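Local structure of BDI_3064 protein (Parabacteroides distasonis ATCC 8503, 5Z06) at residues F21-K26 with R37-V42; G302-S307 with D373-K378; K459-N464 with E495-Y500. The protein hydrolyses linear beta-1,2-glucan and beta-1,2-glucooligosaccharides of at least four units, releasing sophorose from the non-reducing end. All coordinates share one frame; numbering follows the deposited sequence.

Contact 1 of 3, residues F21-K26 with R37-V42; sequences FYSQAK and RHHLPV
The edge strand 23-28 of a five-stranded antiparallel sheet is met by the loop 37-42, with S23 and A25 facing the consecutive residues H38, H39 and L40. The hydroxyl of S23 lies between its own backbone N and carbonyl carbon (chi1 64°), where S23 OG accepts a hydrogen bond from L40 N at 2.8 Å in a nearly straight line (165° at the hydrogen). S23 OG is also hydrogen-bonded to Y20 O, so the buried hydroxyl has two partners, L40 N across the contact and the carbonyl of Y20 just before its own segment. The carbonyl of S23 turns to H39 instead and accepts from H39 ND1 at 2.9 Å, a donor tilted out of the carbonyl plane. Backbone atoms cover both faces of that imidazole, each offset toward the rim: F21 CA on one, 4.1 Å from the H39 ring centroid in a CH-pi contact, and R37 O on the other.

The loop leads directly into strand 42-43 of a second antiparallel sheet, and its contacts with the edge strand tie the two sheets together in this beta-rich N-terminal region. Farther along the strand, A25 N donates to H38 O over 2.8 Å, coming from well above the carbonyl plane (62° out of it). H38 O also receives a CA-H...O contact from Q24 CA at 3.1 Å. In return H38 ND1 donates to A25 O at 3.3 Å, with that oxygen in the plane of the imidazole, so backbone and side chain of H38 both engage A25. Apolar contact is supplied by L40, whose CD2 meets A25 CB at 3.8 Å, and the L40 side chain also touches S68 of strand 65-71 and L56 of strand 53-59.

Contact 2 of 3, residues G302-S307 with D373-K378; sequences GAEPNS and DGTTGK
The carboxylate of E304 and the amide of N306 lie nearly coplanar, about 8° apart, and G374 and T375 cover one side of this flat pair. G374 CA sits over the carboxylate face, 3.2 Å from E304 OE1, and T375 contributes CG2 over the amide, 3.5 Å from N306 ND2. The opposite side of the carboxylate belongs to its own loop: N306 N approaches E304 OE2 from out of the plane at 3.0 Å. At the edges, N306 ND2 meets the syn lone pair of E304 OE2 at 2.7 Å in an almost perfectly straight bond, which holds the two groups flat together. S307 OG takes the anti lone pair of E304 OE1 at 2.5 Å, and S307 N reaches the syn side of E304 OE1 at 2.6 Å, somewhat out of the plane. Each carboxylate oxygen is thus gripped by two donors, and the buried acid joins E304, N306 and S307 into a compact turn. E304 is bent at chi2 (-64°), which folds CD back toward that turn. A CB on G374 would run into E304 OE1, and the bare backbone lets N306 CB approach G374 O to 3.4 Å. The facing segment has its own brace, an Asx turn in which D373 OD1 accepts from T375 N. The contact joins the loop after helix 284-297 to the loop after strand 371-373 in the helical part of the enzyme: G374 pairs through its backbone with D319, E304 and S307 pack on I321 of strand 320-322, and helix 344-360 supplies F357 against S307 and K353, whose NZ is hydrogen-bonded to P305 O.

Contact 3 of 3, residues K459-N464 with E495-Y500; sequences KLIGWN and EYAQEY. With GOL (glycerol), chain G.
Y496 and Y500, one turn apart on helix 495-505, receive K459 and I461 of the loop 459-464. Y496 comes first: K459 passes across its ring, with K459 CD 3.4 Å from Y496 CE1. A bend at the last torsion (chi4 79°) sets K459 NZ above the ring in a cation-pi contact, 4.7 Å from the Y496 centroid and 17° off the normal. K459 NZ is also hydrogen-bonded to Y445 OH, so the ammonium is shared. Water 2 links Y496 OH, 2.7 Å away, to the backbone N of K459. At the edge of the same ring lies I461 CD1, 3.9 Å from Y496 CE1. A497 follows, its CB meeting I461 CG2 at 3.8 Å.

At Y500 the methyl I461 CD1 turns up again, now over the ring face, 4.2 Å from the Y500 centroid in a CH-pi contact. It is therefore wedged between the edge of one tyrosine and the face of the other. The phenol tip is polar: Y500 OH lies 2.7 Å from water 1, which also bonds K459 O and I461 N and, weakly, N464 ND2. Y500 OH is further hydrogen-bonded to H458 NE2 and, at 2.7 Å, to O1 of a glycerol, probably from the crystallisation liquor; N464 ND2 donates to that O1 as well. A phenylalanine in place of Y500 would probably leave H458, water 1 and glycerol O1 without this hydroxyl partner.

The contact lies in the helical glucoamylase-like region: G462 O is hydrogen-bonded to R501 NE of helix 495-505 itself, L460 packs on helix 392-408, G462 joins W490 of helix 485-490 through the backbone, and W463, after a cis peptide, rests on helix 556-573.

Overall arrangement
From the N terminus the three contacts follow one another in series; none nests in or crosses another. Contact 1 closes a short loop of ten residues that includes strand 32-33, and joins two antiparallel sheets of the N-terminal region. Contact 2 closes a longer span of 65 residues, which contains helices 323-338 and 344-360, and joins the loop after helix 284-297 to the loop after strand 371-373. It lies on the opposite side of the chain's centre from contact 1, about 39 Å between their centres. Contact 3 closes 30 residues holding helices 467-475 and 485-490, and fixes a loop onto helix 495-505, its centre about 34 Å from that of contact 2.

Contact 1 of 3, residues F21-K26 with R37-V42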
ATOM      1  N   PHE A  21       9.569 -14.950   0.507  1.00 25.07           N
ATOM      2  CA  PHE A  21      10.283 -14.164  -0.434  1.00 25.78           C
ATOM      3  C   PHE A  21      11.528 -13.603   0.209  1.00 25.28           C
ATOM      4  O   PHE A  21      12.592 -13.689  -0.364  1.00 24.26           O
ATOM      5  CB  PHE A  21       9.426 -13.026  -1.023  1.00 26.34           C
ATOM      6  CG  PHE A  21      10.225 -12.141  -1.899  1.00 25.50           C
ATOM      7  CD1 PHE A  21      10.414 -12.465  -3.217  1.00 24.88           C
ATOM      8  CD2 PHE A  21      10.886 -11.055  -1.375  1.00 26.01           C
ATOM      9  CE1 PHE A  21      11.219 -11.690  -4.027  1.00 26.00           C
ATOM     10  CE2 PHE A  21      11.702 -10.278  -2.175  1.00 26.20           C
ATOM     11  CZ  PHE A  21      11.861 -10.590  -3.506  1.00 25.81           C
ATOM     12  N   TYR A  22      11.384 -13.075   1.413  1.00 26.37           N
ATOM     13  CA  TYR A  22      12.478 -12.396   2.104  1.00 28.10           C
ATOM     14  C   TYR A  22      13.329 -13.372   2.897  1.00 28.52           C
ATOM     15  O   TYR A  22      13.534 -13.205   4.096  1.00 29.99           O
ATOM     16  CB  TYR A  22      11.909 -11.349   3.037  1.00 28.43           C
ATOM     17  CG  TYR A  22      11.219 -10.240   2.304  1.00 29.04           C
ATOM     18  CD1 TYR A  22      11.949  -9.248   1.670  1.00 30.00           C
ATOM     19  CD2 TYR A  22       9.839 -10.188   2.233  1.00 28.07           C
ATOM     20  CE1 TYR A  22      11.315  -8.217   0.995  1.00 30.03           C
ATOM     21  CE2 TYR A  22       9.208  -9.170   1.554  1.00 29.08           C
ATOM     22  CZ  TYR A  22       9.943  -8.186   0.961  1.00 28.99           C
ATOM     23  OH  TYR A  22       9.269  -7.201   0.316  1.00 31.13           O
ATOM     24  N   SER A  23      13.806 -14.397   2.216  1.00 26.28           N
ATOM     25  CA  SER A  23      14.725 -15.332   2.793  1.00 27.46           C
ATOM     26  C   SER A  23      15.601 -15.863   1.697  1.00 28.23           C
ATOM     27  O   SER A  23      15.313 -15.738   0.506  1.00 28.41           O
ATOM     28  CB  SER A  23      14.004 -16.488   3.471  1.00 26.10           C
ATOM     29  OG  SER A  23      13.273 -17.233   2.531  1.00 24.91           O
ATOM     30  N   GLN A  24      16.686 -16.460   2.121  1.00 30.35           N
ATOM     31  CA  GLN A  24      17.587 -17.098   1.211  1.00 33.89           C
ATOM     32  C   GLN A  24      17.908 -18.437   1.853  1.00 33.01           C
ATOM     33  O   GLN A  24      17.930 -18.563   3.077  1.00 33.80           O
ATOM     34  CB  GLN A  24      18.814 -16.227   0.996  1.00 37.27           C
ATOM     35  CG  GLN A  24      19.789 -16.749  -0.049  1.00 44.75           C
ATOM     36  CD  GLN A  24      21.020 -15.854  -0.228  1.00 49.21           C
ATOM     37  OE1 GLN A  24      21.246 -14.900   0.538  1.00 51.77           O
ATOM     38  NE2 GLN A  24      21.826 -16.167  -1.243  1.00 52.91           N
ATOM     39  N   ALA A  25      18.106 -19.441   1.023  1.00 32.12           N
ATOM     40  CA  ALA A  25      18.590 -20.722   1.491  1.00 32.01           C
ATOM     41  C   ALA A  25      19.368 -21.344   0.353  1.00 32.06           C
ATOM     42  O   ALA A  25      18.886 -21.436  -0.772  1.00 32.35           O
ATOM     43  CB  ALA A  25      17.455 -21.607   1.953  1.00 31.86           C
ATOM     44  N   LYS A  26      20.606 -21.698   0.636  1.00 30.02           N
ATOM     45  CA  LYS A  26      21.482 -22.225  -0.379  1.00 31.29           C
ATOM     46  C   LYS A  26      22.433 -23.166   0.289  1.00 30.02           C
ATOM     47  O   LYS A  26      22.575 -23.157   1.507  1.00 28.03           O
ATOM     48  CB  LYS A  26      22.231 -21.115  -1.121  1.00 34.92           C
ATOM     49  CG  LYS A  26      22.972 -20.134  -0.236  1.00 39.92           C
ATOM     50  CD  LYS A  26      23.434 -18.879  -0.990  1.00 43.96           C
ATOM     51  CE  LYS A  26      24.746 -19.063  -1.737  1.00 46.76           C
ATOM     52  NZ  LYS A  26      25.676 -17.924  -1.500  1.00 48.14           N
ATOM     53  N   ARG A  37      13.377 -22.206  -4.863  1.00 31.06           N
ATOM     54  CA  ARG A  37      14.060 -21.105  -5.570  1.00 33.56           C
ATOM     55  C   ARG A  37      14.926 -20.294  -4.623  1.00 31.28           C
ATOM     56  O   ARG A  37      14.976 -19.081  -4.691  1.00 32.36           O
ATOM     57  CB  ARG A  37      13.064 -20.186  -6.280  1.00 36.75           C
ATOM     58  CG  ARG A  37      12.186 -20.861  -7.311  1.00 40.22           C
ATOM     59  CD  ARG A  37      11.072 -19.907  -7.729  1.00 46.15           C
ATOM     60  NE  ARG A  37       9.918 -20.128  -6.855  1.00 52.71           N
ATOM     61  CZ  ARG A  37       9.455 -19.323  -5.902  1.00 52.55           C
ATOM     62  NH1 ARG A  37       9.980 -18.125  -5.648  1.00 52.72           N
ATOM     63  NH2 ARG A  37       8.409 -19.734  -5.196  1.00 55.55           N
ATOM     64  N   HIS A  38      15.624 -21.012  -3.749  1.00 31.20           N
ATOM     65  CA  HIS A  38      16.537 -20.445  -2.780  1.00 30.61           C
ATOM     66  C   HIS A  38      15.870 -19.572  -1.752  1.00 29.39           C
ATOM     67  O   HIS A  38      16.508 -18.684  -1.202  1.00 30.27           O
ATOM     68  CB  HIS A  38      17.710 -19.740  -3.479  1.00 32.38           C
ATOM     69  CG  HIS A  38      18.427 -20.635  -4.431  1.00 34.64           C
ATOM     70  ND1 HIS A  38      19.121 -21.752  -4.007  1.00 39.34           N
ATOM     71  CD2 HIS A  38      18.505 -20.629  -5.779  1.00 37.31           C
ATOM     72  CE1 HIS A  38      19.641 -22.366  -5.057  1.00 40.60           C
ATOM     73  NE2 HIS A  38      19.278 -21.709  -6.145  1.00 41.27           N
ATOM     74  N   HIS A  39      14.604 -19.867  -1.463  1.00 27.67           N
ATOM     75  CA  HIS A  39      13.868 -19.231  -0.394  1.00 28.05           C
ATOM     76  C   HIS A  39      13.539 -20.352   0.565  1.00 28.15           C
ATOM     77  O   HIS A  39      13.438 -21.521   0.168  1.00 27.41           O
ATOM     78  CB  HIS A  39      12.570 -18.598  -0.879  1.00 28.67           C
ATOM     79  CG  HIS A  39      12.755 -17.479  -1.858  1.00 30.25           C
ATOM     80  ND1 HIS A  39      13.410 -16.307  -1.546  1.00 30.40           N
ATOM     81  CD2 HIS A  39      12.335 -17.339  -3.138  1.00 31.14           C
ATOM     82  CE1 HIS A  39      13.411 -15.509  -2.600  1.00 29.78           C
ATOM     83  NE2 HIS A  39      12.764 -16.111  -3.578  1.00 29.27           N
ATOM     84  N   LEU A  40      13.365 -19.975   1.820  1.00 27.58           N
ATOM     85  CA  LEU A  40      12.988 -20.884   2.857  1.00 29.10           C
ATOM     86  C   LEU A  40      11.563 -21.296   2.663  1.00 29.71           C
ATOM     87  O   LEU A  40      10.762 -20.480   2.223  1.00 30.35           O
ATOM     88  CB  LEU A  40      13.127 -20.240   4.228  1.00 28.48           C
ATOM     89  CG  LEU A  40      14.553 -20.168   4.720  1.00 29.00           C
ATOM     90  CD1 LEU A  40      14.589 -19.402   6.029  1.00 28.57           C
ATOM     91  CD2 LEU A  40      15.124 -21.568   4.919  1.00 29.80           C
ATOM     92  N   PRO A  41      11.237 -22.558   2.987  1.00 29.35           N
ATOM     93  CA  PRO A  41       9.838 -22.944   2.934  1.00 28.52           C
ATOM     94  C   PRO A  41       9.056 -22.320   4.050  1.00 27.34           C
ATOM     95  O   PRO A  41       9.601 -22.014   5.107  1.00 29.48           O
ATOM     96  CB  PRO A  41       9.874 -24.471   3.077  1.00 29.40           C
ATOM     97  CG  PRO A  41      11.262 -24.857   2.746  1.00 30.50           C
ATOM     98  CD  PRO A  41      12.105 -23.714   3.221  1.00 30.20           C
ATOM     99  N   VAL A  42       7.778 -22.121   3.807  1.00 27.94           N
ATOM    100  CA  VAL A  42       6.882 -21.624   4.814  1.00 27.99           C
ATOM    101  C   VAL A  42       6.106 -22.825   5.290  1.00 27.86           C
ATOM    102  O   VAL A  42       5.392 -23.455   4.513  1.00 29.13           O
ATOM    103  CB  VAL A  42       5.919 -20.586   4.236  1.00 28.98           C
ATOM    104  CG1 VAL A  42       4.851 -20.217   5.253  1.00 29.53           C
ATOM    105  CG2 VAL A  42       6.695 -19.347   3.840  1.00 30.78           C
TER

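Contact 2 of 3, residues G302-S307 with D373-K378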
ATOM      1  N   GLY A 302      -9.174   3.832   8.926  1.00 26.52           N
ATOM      2  CA  GLY A 302      -7.748   3.900   8.733  1.00 27.75           C
ATOM      3  C   GLY A 302      -7.153   5.289   8.668  1.00 27.93           C
ATOM      4  O   GLY A 302      -5.921   5.426   8.549  1.00 29.23           O
ATOM      5  N   ALA A 303      -7.979   6.329   8.701  1.00 26.81           N
ATOM      6  CA  ALA A 303      -7.449   7.681   8.598  1.00 27.48           C
ATOM      7  C   ALA A 303      -6.563   7.998   9.788  1.00 28.60           C
ATOM      8  O   ALA A 303      -6.769   7.484  10.892  1.00 28.58           O
ATOM      9  CB  ALA A 303      -8.563   8.704   8.519  1.00 27.95           C
ATOM     10  N   GLU A 304      -5.549   8.819   9.539  1.00 27.13           N
ATOM     11  CA  GLU A 304      -4.822   9.473  10.611  1.00 26.95           C
ATOM     12  C   GLU A 304      -5.907  10.222  11.386  1.00 26.15           C
ATOM     13  O   GLU A 304      -6.601  11.037  10.789  1.00 25.41           O
ATOM     14  CB  GLU A 304      -3.751  10.405  10.012  1.00 27.23           C
ATOM     15  CG  GLU A 304      -2.788  11.039  10.984  1.00 27.63           C
ATOM     16  CD  GLU A 304      -3.463  11.972  11.937  1.00 26.31           C
ATOM     17  OE1 GLU A 304      -4.102  12.947  11.456  1.00 27.15           O
ATOM     18  OE2 GLU A 304      -3.382  11.721  13.164  1.00 27.00           O
ATOM     19  N   PRO A 305      -6.099   9.901  12.695  1.00 28.92           N
ATOM     20  CA  PRO A 305      -7.284  10.390  13.443  1.00 30.60           C
ATOM     21  C   PRO A 305      -7.352  11.895  13.686  1.00 30.25           C
ATOM     22  O   PRO A 305      -8.434  12.427  13.815  1.00 31.34           O
ATOM     23  CB  PRO A 305      -7.223   9.628  14.778  1.00 29.47           C
ATOM     24  CG  PRO A 305      -5.809   9.182  14.905  1.00 30.42           C
ATOM     25  CD  PRO A 305      -5.298   8.968  13.510  1.00 29.68           C
ATOM     26  N   ASN A 306      -6.228  12.592  13.727  1.00 32.79           N
ATOM     27  CA  ASN A 306      -6.273  14.021  14.070  1.00 33.55           C
ATOM     28  C   ASN A 306      -6.730  14.802  12.861  1.00 30.45           C
ATOM     29  O   ASN A 306      -7.633  15.613  12.955  1.00 28.67           O
ATOM     30  CB  ASN A 306      -4.934  14.500  14.616  1.00 38.38           C
ATOM     31  CG  ASN A 306      -4.519  13.740  15.865  1.00 42.83           C
ATOM     32  OD1 ASN A 306      -4.769  14.177  16.983  1.00 50.58           O
ATOM     33  ND2 ASN A 306      -3.914  12.574  15.677  1.00 46.72           N
ATOM     34  N   SER A 307      -6.167  14.477  11.704  1.00 30.18           N
ATOM     35  CA  SER A 307      -6.506  15.146  10.432  1.00 29.64           C
ATOM     36  C   SER A 307      -7.748  14.590   9.758  1.00 26.93           C
ATOM     37  O   SER A 307      -8.424  15.301   9.012  1.00 27.01           O
ATOM     38  CB  SER A 307      -5.345  15.012   9.438  1.00 29.76           C
ATOM     39  OG  SER A 307      -5.038  13.641   9.211  1.00 28.95           O
ATOM     40  N   ASP A 373       2.253  16.031   8.681  1.00 28.56           N
ATOM     41  CA  ASP A 373       2.069  15.335   9.931  1.00 30.97           C
ATOM     42  C   ASP A 373       0.667  15.717  10.376  1.00 30.22           C
ATOM     43  O   ASP A 373       0.392  16.877  10.663  1.00 27.81           O
ATOM     44  CB  ASP A 373       3.163  15.720  10.945  1.00 32.09           C
ATOM     45  CG  ASP A 373       3.063  14.956  12.245  1.00 32.27           C
ATOM     46  OD1 ASP A 373       1.945  14.701  12.734  1.00 33.55           O
ATOM     47  OD2 ASP A 373       4.116  14.629  12.807  1.00 36.55           O
ATOM     48  N   GLY A 374      -0.214  14.720  10.411  1.00 30.44           N
ATOM     49  CA  GLY A 374      -1.614  14.910  10.750  1.00 30.12           C
ATOM     50  C   GLY A 374      -1.863  15.453  12.137  1.00 30.25           C
ATOM     51  O   GLY A 374      -2.885  16.048  12.379  1.00 32.04           O
ATOM     52  N   THR A 375      -0.928  15.232  13.048  1.00 32.33           N
ATOM     53  CA  THR A 375      -1.028  15.713  14.405  1.00 33.60           C
ATOM     54  C   THR A 375      -0.582  17.154  14.545  1.00 34.93           C
ATOM     55  O   THR A 375      -0.924  17.783  15.519  1.00 38.64           O
ATOM     56  CB  THR A 375      -0.166  14.858  15.361  1.00 33.93           C
ATOM     57  OG1 THR A 375       1.216  14.971  15.008  1.00 35.84           O
ATOM     58  CG2 THR A 375      -0.578  13.382  15.313  1.00 34.16           C
ATOM     59  N   THR A 376       0.208  17.670  13.602  1.00 36.53           N
ATOM     60  CA  THR A 376       0.744  19.044  13.721  1.00 35.69           C
ATOM     61  C   THR A 376       0.416  20.035  12.596  1.00 35.03           C
ATOM     62  O   THR A 376       0.570  21.236  12.797  1.00 36.06           O
ATOM     63  CB  THR A 376       2.268  19.014  13.870  1.00 35.83           C
ATOM     64  OG1 THR A 376       2.875  18.606  12.630  1.00 33.74           O
ATOM     65  CG2 THR A 376       2.681  18.074  15.004  1.00 35.20           C
ATOM     66  N   GLY A 377      -0.004  19.548  11.422  1.00 31.39           N
ATOM     67  CA  GLY A 377      -0.159  20.397  10.249  1.00 29.73           C
ATOM     68  C   GLY A 377       1.171  20.722   9.579  1.00 29.75           C
ATOM     69  O   GLY A 377       1.197  21.470   8.590  1.00 28.68           O
ATOM     70  N   LYS A 378       2.271  20.150  10.079  1.00 29.82           N
ATOM     71  CA  LYS A 378       3.604  20.484   9.584  1.00 33.72           C
ATOM     72  C   LYS A 378       3.958  19.523   8.464  1.00 34.15           C
ATOM     73  O   LYS A 378       3.721  18.308   8.553  1.00 32.80           O
ATOM     74  CB  LYS A 378       4.677  20.391  10.686  1.00 37.40           C
ATOM     75  CG  LYS A 378       4.509  21.346  11.877  1.00 39.84           C
ATOM     76  CD  LYS A 378       4.346  22.806  11.475  1.00 42.46           C
ATOM     77  CE  LYS A 378       5.520  23.293  10.622  1.00 46.04           C
ATOM     78  NZ  LYS A 378       5.284  24.683  10.142  1.00 49.17           N
TER

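Contact 3 of 3, residues K459-N464 with E495-Y500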
ATOM      1  N   LYS A 459       9.389  20.050 -14.243  1.00 29.94           N
ATOM      2  CA  LYS A 459       8.296  20.619 -15.025  1.00 31.11           C
ATOM      3  C   LYS A 459       7.168  19.622 -15.099  1.00 31.83           C
ATOM      4  O   LYS A 459       7.424  18.422 -15.144  1.00 31.64           O
ATOM      5  CB  LYS A 459       8.740  20.953 -16.428  1.00 32.62           C
ATOM      6  CG  LYS A 459       9.680  22.148 -16.506  1.00 35.93           C
ATOM      7  CD  LYS A 459      10.493  22.085 -17.802  1.00 40.04           C
ATOM      8  CE  LYS A 459      11.118  23.427 -18.174  1.00 43.20           C
ATOM      9  NZ  LYS A 459      12.347  23.712 -17.387  1.00 43.12           N
ATOM     10  N   LEU A 460       5.930  20.114 -15.109  1.00 30.07           N
ATOM     11  CA  LEU A 460       4.780  19.248 -15.278  1.00 30.86           C
ATOM     12  C   LEU A 460       4.528  19.078 -16.749  1.00 30.23           C
ATOM     13  O   LEU A 460       4.111  20.018 -17.427  1.00 28.43           O
ATOM     14  CB  LEU A 460       3.535  19.807 -14.572  1.00 31.89           C
ATOM     15  CG  LEU A 460       3.354  19.514 -13.095  1.00 33.64           C
ATOM     16  CD1 LEU A 460       4.647  19.239 -12.360  1.00 35.79           C
ATOM     17  CD2 LEU A 460       2.563  20.587 -12.384  1.00 32.82           C
ATOM     18  N   ILE A 461       4.802  17.874 -17.242  1.00 29.61           N
ATOM     19  CA  ILE A 461       4.720  17.579 -18.659  1.00 28.83           C
ATOM     20  C   ILE A 461       3.992  16.279 -18.847  1.00 29.66           C
ATOM     21  O   ILE A 461       4.448  15.236 -18.355  1.00 31.66           O
ATOM     22  CB  ILE A 461       6.136  17.471 -19.268  1.00 30.43           C
ATOM     23  CG1 ILE A 461       6.905  18.790 -19.036  1.00 29.73           C
ATOM     24  CG2 ILE A 461       6.064  17.108 -20.757  1.00 29.05           C
ATOM     25  CD1 ILE A 461       8.372  18.711 -19.390  1.00 31.04           C
ATOM     26  N   GLY A 462       2.860  16.346 -19.542  1.00 30.38           N
ATOM     27  CA  GLY A 462       2.073  15.166 -19.919  1.00 30.39           C
ATOM     28  C   GLY A 462       2.614  14.553 -21.204  1.00 29.12           C
ATOM     29  O   GLY A 462       3.445  15.162 -21.852  1.00 27.43           O
ATOM     30  N   TRP A 463       2.180  13.366 -21.604  1.00 29.28           N
ATOM     31  CA  TRP A 463       1.252  12.519 -20.863  1.00 28.56           C
ATOM     32  C   TRP A 463       1.899  11.934 -19.619  1.00 29.30           C
ATOM     33  O   TRP A 463       2.933  11.264 -19.683  1.00 29.18           O
ATOM     34  CB  TRP A 463       0.786  11.371 -21.721  1.00 26.31           C
ATOM     35  CG  TRP A 463      -0.050  10.368 -20.987  1.00 26.66           C
ATOM     36  CD1 TRP A 463       0.305   9.086 -20.624  1.00 25.01           C
ATOM     37  CD2 TRP A 463      -1.367  10.569 -20.493  1.00 26.35           C
ATOM     38  NE1 TRP A 463      -0.727   8.475 -19.965  1.00 23.75           N
ATOM     39  CE2 TRP A 463      -1.769   9.358 -19.863  1.00 26.03           C
ATOM     40  CE3 TRP A 463      -2.258  11.636 -20.536  1.00 26.62           C
ATOM     41  CZ2 TRP A 463      -3.027   9.198 -19.296  1.00 25.91           C
ATOM     42  CZ3 TRP A 463      -3.522  11.473 -19.965  1.00 27.29           C
ATOM     43  CH2 TRP A 463      -3.891  10.269 -19.361  1.00 27.01           C
ATOM     44  N   ASN A 464       1.292  12.252 -18.489  1.00 27.62           N
ATOM     45  CA  ASN A 464       1.528  11.564 -17.249  1.00 28.00           C
ATOM     46  C   ASN A 464       0.293  11.773 -16.358  1.00 27.07           C
ATOM     47  O   ASN A 464      -0.804  12.015 -16.869  1.00 29.34           O
ATOM     48  CB  ASN A 464       2.880  11.980 -16.614  1.00 27.06           C
ATOM     49  CG  ASN A 464       2.921  13.413 -16.129  1.00 26.82           C
ATOM     50  OD1 ASN A 464       1.988  14.198 -16.305  1.00 26.99           O
ATOM     51  ND2 ASN A 464       4.020  13.757 -15.499  1.00 28.28           N
ATOM     52  N   GLU A 495      11.173  20.738 -27.613  1.00 44.43           N
ATOM     53  CA  GLU A 495      12.276  19.781 -27.587  1.00 47.30           C
ATOM     54  C   GLU A 495      12.516  19.206 -26.192  1.00 44.17           C
ATOM     55  O   GLU A 495      12.626  17.979 -26.032  1.00 38.11           O
ATOM     56  CB  GLU A 495      13.573  20.417 -28.160  1.00 52.98           C
ATOM     57  CG  GLU A 495      14.254  21.539 -27.321  1.00 61.38           C
ATOM     58  CD  GLU A 495      13.348  22.741 -26.944  1.00 66.91           C
ATOM     59  OE1 GLU A 495      12.836  23.442 -27.865  1.00 71.09           O
ATOM     60  OE2 GLU A 495      13.137  22.982 -25.716  1.00 57.62           O
ATOM     61  N   TYR A 496      12.552  20.089 -25.190  1.00 42.38           N
ATOM     62  CA  TYR A 496      12.806  19.685 -23.823  1.00 41.75           C
ATOM     63  C   TYR A 496      11.718  18.702 -23.362  1.00 38.71           C
ATOM     64  O   TYR A 496      12.026  17.706 -22.706  1.00 38.71           O
ATOM     65  CB  TYR A 496      12.860  20.893 -22.870  1.00 44.00           C
ATOM     66  CG  TYR A 496      13.064  20.457 -21.438  1.00 46.82           C
ATOM     67  CD1 TYR A 496      11.980  20.038 -20.659  1.00 46.32           C
ATOM     68  CD2 TYR A 496      14.334  20.406 -20.874  1.00 48.86           C
ATOM     69  CE1 TYR A 496      12.150  19.586 -19.368  1.00 47.60           C
ATOM     70  CE2 TYR A 496      14.508  19.978 -19.562  1.00 51.89           C
ATOM     71  CZ  TYR A 496      13.402  19.562 -18.821  1.00 51.11           C
ATOM     72  OH  TYR A 496      13.529  19.116 -17.530  1.00 52.95           O
ATOM     73  N   ALA A 497      10.462  18.994 -23.686  1.00 35.70           N
ATOM     74  CA  ALA A 497       9.328  18.163 -23.234  1.00 35.62           C
ATOM     75  C   ALA A 497       9.344  16.828 -23.957  1.00 36.78           C
ATOM     76  O   ALA A 497       8.978  15.799 -23.386  1.00 34.05           O
ATOM     77  CB  ALA A 497       7.998  18.869 -23.458  1.00 32.51           C
ATOM     78  N   GLN A 498       9.773  16.860 -25.216  1.00 38.65           N
ATOM     79  CA  GLN A 498       9.968  15.637 -25.988  1.00 40.47           C
ATOM     80  C   GLN A 498      11.010  14.758 -25.327  1.00 38.57           C
ATOM     81  O   GLN A 498      10.764  13.572 -25.107  1.00 35.85           O
ATOM     82  CB  GLN A 498      10.370  15.954 -27.429  1.00 43.03           C
ATOM     83  CG  GLN A 498       9.272  16.616 -28.249  1.00 44.95           C
ATOM     84  CD  GLN A 498       9.771  17.101 -29.590  1.00 48.31           C
ATOM     85  OE1 GLN A 498      10.572  16.429 -30.243  1.00 49.92           O
ATOM     86  NE2 GLN A 498       9.279  18.259 -30.024  1.00 49.49           N
ATOM     87  N   GLU A 499      12.152  15.351 -24.998  1.00 38.58           N
ATOM     88  CA  GLU A 499      13.226  14.642 -24.299  1.00 40.62           C
ATOM     89  C   GLU A 499      12.796  14.108 -22.923  1.00 35.91           C
ATOM     90  O   GLU A 499      13.162  13.010 -22.541  1.00 36.55           O
ATOM     91  CB  GLU A 499      14.456  15.538 -24.141  1.00 42.12           C
ATOM     92  CG  GLU A 499      15.219  15.752 -25.443  1.00 48.17           C
ATOM     93  CD  GLU A 499      16.405  16.715 -25.315  1.00 51.61           C
ATOM     94  OE1 GLU A 499      16.590  17.357 -24.259  1.00 54.93           O
ATOM     95  OE2 GLU A 499      17.164  16.841 -26.293  1.00 57.18           O
ATOM     96  N   TYR A 500      12.031  14.893 -22.189  1.00 33.32           N
ATOM     97  CA  TYR A 500      11.498  14.473 -20.893  1.00 31.43           C
ATOM     98  C   TYR A 500      10.647  13.215 -21.025  1.00 31.27           C
ATOM     99  O   TYR A 500      10.800  12.270 -20.252  1.00 32.55           O
ATOM    100  CB  TYR A 500      10.692  15.611 -20.288  1.00 32.42           C
ATOM    101  CG  TYR A 500      10.018  15.269 -19.000  1.00 32.40           C
ATOM    102  CD1 TYR A 500       8.752  14.673 -19.004  1.00 32.61           C
ATOM    103  CD2 TYR A 500      10.622  15.545 -17.784  1.00 31.42           C
ATOM    104  CE1 TYR A 500       8.110  14.356 -17.830  1.00 32.24           C
ATOM    105  CE2 TYR A 500       9.981  15.225 -16.596  1.00 32.12           C
ATOM    106  CZ  TYR A 500       8.717  14.641 -16.632  1.00 32.61           C
ATOM    107  OH  TYR A 500       8.051  14.301 -15.473  1.00 33.68           O
TER
HETATM  108  C1  GOL G 805       6.798  10.869 -15.486  1.00 41.04           C
HETATM  109  O1  GOL G 805       6.309  12.207 -15.723  1.00 37.34           O
HETATM  110  C2  GOL G 805       7.087  10.688 -14.005  1.00 42.42           C
HETATM  111  O2  GOL G 805       8.090  11.640 -13.664  1.00 45.21           O
HETATM  112  C3  GOL G 805       5.879  10.967 -13.101  1.00 40.67           C
HETATM  113  O3  GOL G 805       4.758  10.209 -13.525  1.00 35.89           O
HETATM  114  O   HOH W   1       6.037  16.099 -15.227  1.00 22.36           O
HETATM  115  O   HOH W   2      11.565  19.229 -15.705  1.00 34.13           O